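Local coordinates for putative uncharacterized protein (Emericella nidulans, PDB 3PGB) that probably oxidises primary amines as a copper- and topaquinone-dependent amine oxidase, at residues W641-Q651 with S682-N693. Residues are numbered along the deposited sequence; the frame is centred on the assembly and turned at random.
With CA (calcium ion), chain F; NAG (2-acetamido-2-deoxy-beta-D-glucopyranose), chain C.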
# COMPACT_ATOMS: atom_id res chain seq x y z
N TRP A 641 -4.80 -10.75 -21.55
CA TRP A 641 -4.03 -9.76 -20.80
C TRP A 641 -4.06 -10.05 -19.30
O TRP A 641 -3.20 -9.57 -18.56
CB TRP A 641 -4.58 -8.35 -21.06
CG TRP A 641 -6.06 -8.27 -20.89
CD1 TRP A 641 -6.99 -8.34 -21.87
CD2 TRP A 641 -6.77 -8.14 -19.66
NE1 TRP A 641 -8.25 -8.25 -21.34
CE2 TRP A 641 -8.14 -8.12 -19.98
CE3 TRP A 641 -6.39 -8.01 -18.32
CZ2 TRP A 641 -9.13 -7.99 -19.01
CZ3 TRP A 641 -7.38 -7.88 -17.36
CH2 TRP A 641 -8.73 -7.87 -17.71
N ALA A 642 -5.04 -10.83 -18.85
CA ALA A 642 -5.19 -11.14 -17.43
C ALA A 642 -4.17 -12.16 -16.92
O ALA A 642 -4.15 -12.45 -15.73
CB ALA A 642 -6.60 -11.63 -17.14
N GLU A 643 -3.33 -12.70 -17.79
CA GLU A 643 -2.49 -13.85 -17.43
C GLU A 643 -1.13 -13.52 -16.81
O GLU A 643 -0.46 -14.42 -16.31
CB GLU A 643 -2.30 -14.74 -18.65
CG GLU A 643 -3.62 -15.21 -19.26
CD GLU A 643 -3.45 -16.08 -20.49
OE1 GLU A 643 -2.29 -16.33 -20.90
OE2 GLU A 643 -4.48 -16.51 -21.04
N TYR A 644 -0.72 -12.25 -16.85
CA TYR A 644 0.54 -11.80 -16.25
C TYR A 644 0.39 -10.42 -15.58
O TYR A 644 -0.53 -9.67 -15.91
CB TYR A 644 1.67 -11.75 -17.30
CG TYR A 644 1.96 -13.08 -17.97
CD1 TYR A 644 3.04 -13.86 -17.58
CD2 TYR A 644 1.15 -13.55 -19.00
CE1 TYR A 644 3.31 -15.08 -18.19
CE2 TYR A 644 1.40 -14.77 -19.61
CZ TYR A 644 2.48 -15.53 -19.20
OH TYR A 644 2.73 -16.74 -19.81
N ASP A 645 1.30 -10.09 -14.67
CA ASP A 645 1.26 -8.81 -13.96
C ASP A 645 1.72 -7.66 -14.85
O ASP A 645 1.16 -6.58 -14.82
CB ASP A 645 2.17 -8.82 -12.72
CG ASP A 645 1.86 -9.96 -11.76
OD1 ASP A 645 2.80 -10.43 -11.09
OD2 ASP A 645 0.69 -10.37 -11.68
N VAL A 646 2.79 -7.90 -15.61
CA VAL A 646 3.43 -6.85 -16.41
C VAL A 646 3.73 -7.43 -17.78
O VAL A 646 4.30 -8.50 -17.89
CB VAL A 646 4.73 -6.35 -15.73
CG1 VAL A 646 5.56 -5.50 -16.68
CG2 VAL A 646 4.39 -5.56 -14.47
N GLN A 647 3.32 -6.71 -18.81
CA GLN A 647 3.41 -7.18 -20.18
C GLN A 647 3.83 -6.01 -21.06
O GLN A 647 3.22 -4.94 -21.01
CB GLN A 647 2.07 -7.78 -20.61
CG GLN A 647 1.68 -9.03 -19.80
CD GLN A 647 0.30 -9.56 -20.11
OE1 GLN A 647 0.16 -10.48 -20.91
NE2 GLN A 647 -0.72 -9.00 -19.48
N VAL A 648 4.88 -6.20 -21.84
CA VAL A 648 5.42 -5.13 -22.66
C VAL A 648 5.36 -5.51 -24.13
O VAL A 648 5.78 -6.61 -24.51
CB VAL A 648 6.87 -4.79 -22.25
CG1 VAL A 648 7.33 -3.55 -22.97
CG2 VAL A 648 6.96 -4.60 -20.74
N THR A 649 4.82 -4.61 -24.94
CA THR A 649 4.73 -4.79 -26.38
C THR A 649 5.20 -3.53 -27.08
O THR A 649 5.21 -2.45 -26.49
CB THR A 649 3.28 -5.04 -26.85
OG1 THR A 649 2.49 -3.87 -26.60
CG2 THR A 649 2.68 -6.24 -26.14
N ARG A 650 5.55 -3.68 -28.35
CA ARG A 650 5.95 -2.53 -29.15
C ARG A 650 4.70 -1.76 -29.53
O ARG A 650 3.67 -2.36 -29.86
CB ARG A 650 6.71 -2.95 -30.39
CG ARG A 650 7.21 -1.77 -31.18
CD ARG A 650 8.20 -2.16 -32.22
NE ARG A 650 8.81 -0.99 -32.82
CZ ARG A 650 9.64 -1.02 -33.86
NH1 ARG A 650 9.96 -2.19 -34.43
NH2 ARG A 650 10.15 0.12 -34.34
N GLN A 651 4.80 -0.43 -29.49
CA GLN A 651 3.66 0.43 -29.79
C GLN A 651 3.28 0.34 -31.27
O GLN A 651 4.14 0.33 -32.15
CB GLN A 651 3.97 1.89 -29.41
CG GLN A 651 2.74 2.81 -29.30
CD GLN A 651 2.20 3.31 -30.64
OE1 GLN A 651 2.92 3.36 -31.64
NE2 GLN A 651 0.93 3.68 -30.66
N SER A 682 11.25 -6.38 -31.56
CA SER A 682 12.31 -5.90 -30.68
C SER A 682 11.80 -4.81 -29.76
O SER A 682 11.05 -3.91 -30.17
CB SER A 682 13.49 -5.38 -31.50
OG SER A 682 14.51 -4.86 -30.66
N LEU A 683 12.20 -4.89 -28.49
CA LEU A 683 11.89 -3.87 -27.50
C LEU A 683 13.17 -3.19 -27.02
O LEU A 683 13.20 -2.58 -25.95
CB LEU A 683 11.12 -4.49 -26.33
CG LEU A 683 9.80 -5.20 -26.66
CD1 LEU A 683 9.26 -5.93 -25.44
CD2 LEU A 683 8.75 -4.24 -27.22
N ASN A 684 14.24 -3.30 -27.82
CA ASN A 684 15.49 -2.59 -27.54
C ASN A 684 15.50 -1.21 -28.18
O ASN A 684 15.67 -1.08 -29.38
CB ASN A 684 16.69 -3.39 -28.03
CG ASN A 684 18.01 -2.79 -27.58
OD1 ASN A 684 18.22 -2.57 -26.38
ND2 ASN A 684 18.90 -2.53 -28.52
N GLN A 685 15.31 -0.18 -27.36
CA GLN A 685 15.26 1.21 -27.81
C GLN A 685 14.30 1.42 -28.97
O GLN A 685 14.65 2.00 -30.00
CB GLN A 685 16.66 1.73 -28.12
CG GLN A 685 17.49 1.97 -26.88
CD GLN A 685 16.88 3.02 -25.98
OE1 GLN A 685 16.39 2.72 -24.90
NE2 GLN A 685 16.92 4.28 -26.43
N THR A 686 13.07 0.94 -28.79
CA THR A 686 11.96 1.25 -29.68
C THR A 686 10.84 1.79 -28.81
O THR A 686 10.99 1.87 -27.59
CB THR A 686 11.46 -0.00 -30.44
OG1 THR A 686 10.74 -0.86 -29.55
CG2 THR A 686 12.63 -0.76 -31.05
N ASP A 687 9.72 2.15 -29.45
CA ASP A 687 8.55 2.65 -28.73
C ASP A 687 7.81 1.48 -28.11
O ASP A 687 7.24 0.65 -28.82
CB ASP A 687 7.64 3.45 -29.68
CG ASP A 687 6.51 4.18 -28.96
OD1 ASP A 687 6.21 3.84 -27.79
OD2 ASP A 687 5.91 5.10 -29.56
N LEU A 688 7.80 1.42 -26.79
CA LEU A 688 7.15 0.31 -26.09
C LEU A 688 5.93 0.80 -25.31
O LEU A 688 5.79 2.00 -25.02
CB LEU A 688 8.13 -0.42 -25.16
CG LEU A 688 9.04 0.40 -24.25
CD1 LEU A 688 8.24 1.01 -23.10
CD2 LEU A 688 10.19 -0.46 -23.71
N VAL A 689 5.03 -0.13 -25.02
CA VAL A 689 3.88 0.12 -24.17
C VAL A 689 3.93 -0.89 -23.03
O VAL A 689 4.07 -2.09 -23.27
CB VAL A 689 2.56 -0.06 -24.94
CG1 VAL A 689 1.37 0.20 -24.02
CG2 VAL A 689 2.52 0.84 -26.13
N VAL A 690 3.83 -0.41 -21.80
CA VAL A 690 3.76 -1.28 -20.64
C VAL A 690 2.29 -1.45 -20.27
O VAL A 690 1.60 -0.48 -20.00
CB VAL A 690 4.55 -0.72 -19.47
CG1 VAL A 690 4.52 -1.68 -18.28
CG2 VAL A 690 5.98 -0.44 -19.90
N TRP A 691 1.82 -2.70 -20.29
CA TRP A 691 0.46 -3.05 -19.92
C TRP A 691 0.48 -3.63 -18.50
O TRP A 691 1.10 -4.67 -18.26
CB TRP A 691 -0.11 -4.09 -20.90
CG TRP A 691 -0.00 -3.69 -22.34
CD1 TRP A 691 1.05 -3.93 -23.18
CD2 TRP A 691 -0.98 -3.01 -23.13
NE1 TRP A 691 0.79 -3.42 -24.43
CE2 TRP A 691 -0.45 -2.85 -24.42
CE3 TRP A 691 -2.25 -2.50 -22.86
CZ2 TRP A 691 -1.15 -2.22 -25.45
CZ3 TRP A 691 -2.95 -1.87 -23.88
CH2 TRP A 691 -2.40 -1.74 -25.16
N LEU A 692 -0.19 -2.97 -17.57
CA LEU A 692 -0.14 -3.34 -16.15
C LEU A 692 -1.48 -3.82 -15.64
O LEU A 692 -2.51 -3.21 -15.93
CB LEU A 692 0.26 -2.13 -15.30
CG LEU A 692 1.62 -1.51 -15.60
CD1 LEU A 692 1.74 -0.20 -14.83
CD2 LEU A 692 2.75 -2.48 -15.25
N ASN A 693 -1.46 -4.90 -14.86
CA ASN A 693 -2.65 -5.36 -14.16
C ASN A 693 -2.65 -4.93 -12.69
O ASN A 693 -1.69 -5.19 -11.96
CB ASN A 693 -2.79 -6.88 -14.24
CG ASN A 693 -3.36 -7.35 -15.57
OD1 ASN A 693 -4.20 -6.68 -16.17
ND2 ASN A 693 -2.92 -8.52 -16.02
CA CA F . 6.18 4.32 -25.49
C1 NAG C . 20.17 -1.95 -28.18
C2 NAG C . 21.18 -2.33 -29.24
C3 NAG C . 22.54 -1.78 -28.81
C4 NAG C . 22.48 -0.27 -28.64
C5 NAG C . 21.25 0.18 -27.84
C6 NAG C . 20.92 1.62 -28.19
C7 NAG C . 21.21 -4.41 -30.56
C8 NAG C . 21.28 -5.91 -30.51
N2 NAG C . 21.23 -3.78 -29.39
O3 NAG C . 23.50 -2.12 -29.77
O4 NAG C . 23.64 0.17 -27.95
O5 NAG C . 20.06 -0.55 -28.09
O6 NAG C . 21.50 2.43 -27.20
O7 NAG C . 21.14 -3.84 -31.65
O HOH W 1 0.99 -5.00 -12.27
O HOH W 2 -0.26 -6.88 -17.73
O HOH W 3 8.62 3.87 -25.09
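Thr-649 and Val-689 form a hydrogen-bonded antiparallel pair, as do Gln-647 and Trp-691; Val-646/Leu-692, Val-648/Val-690 and Arg-650/Leu-688 are the non-hydrogen-bonded pairs. Strands 646-650 and 686-693 approach to 4.6 Å between axes at 150°. Past the pairing, Gln-651 N still donates to Asp-687 O (2.8 Å).

On the face carrying Gln-647, Thr-649, Val-689 and Trp-691, the indole edge bonds across the strands: NE1 of Trp-691 donates to OG1 of Thr-649 at 2.8 Å, nearly straight (169°) and in the ring plane. Thr-649 presents that oxygen by holding it between its own backbone N and carbonyl carbon (chi1 65°), while CG1 of Val-689 lies over one indole face. On the reverse side, CG2 of Val-646 lies beside CD2 of Leu-692 (3.6 Å).

Both segments belong to the catalytic beta-sandwich domain of copper amine oxidases, where the longer strand also pairs with 532-542. Near its beginning, strand 686-698 helps to form a calcium site: Asp-687 OD1 (2.3 Å) and Leu-688 O bind the ion with Asp-541, Phe-542 and Asp-543, and Lys-114 forms a salt bridge with Asp-687 OD2. The CB of Gln-651 packs against this carboxylate.

Where the pairing ends at Asn-693, one amide nitrogen, ND2, grips two loop carbonyls, Trp-641 O (2.8 Å) and Tyr-644 O (2.7 Å). Gln-647 NE2 reaches Trp-641 O from the opposite face of that carbonyl, and OD1 of Asn-693 meets the indole edge of Trp-641 at CE3 (3.3 Å).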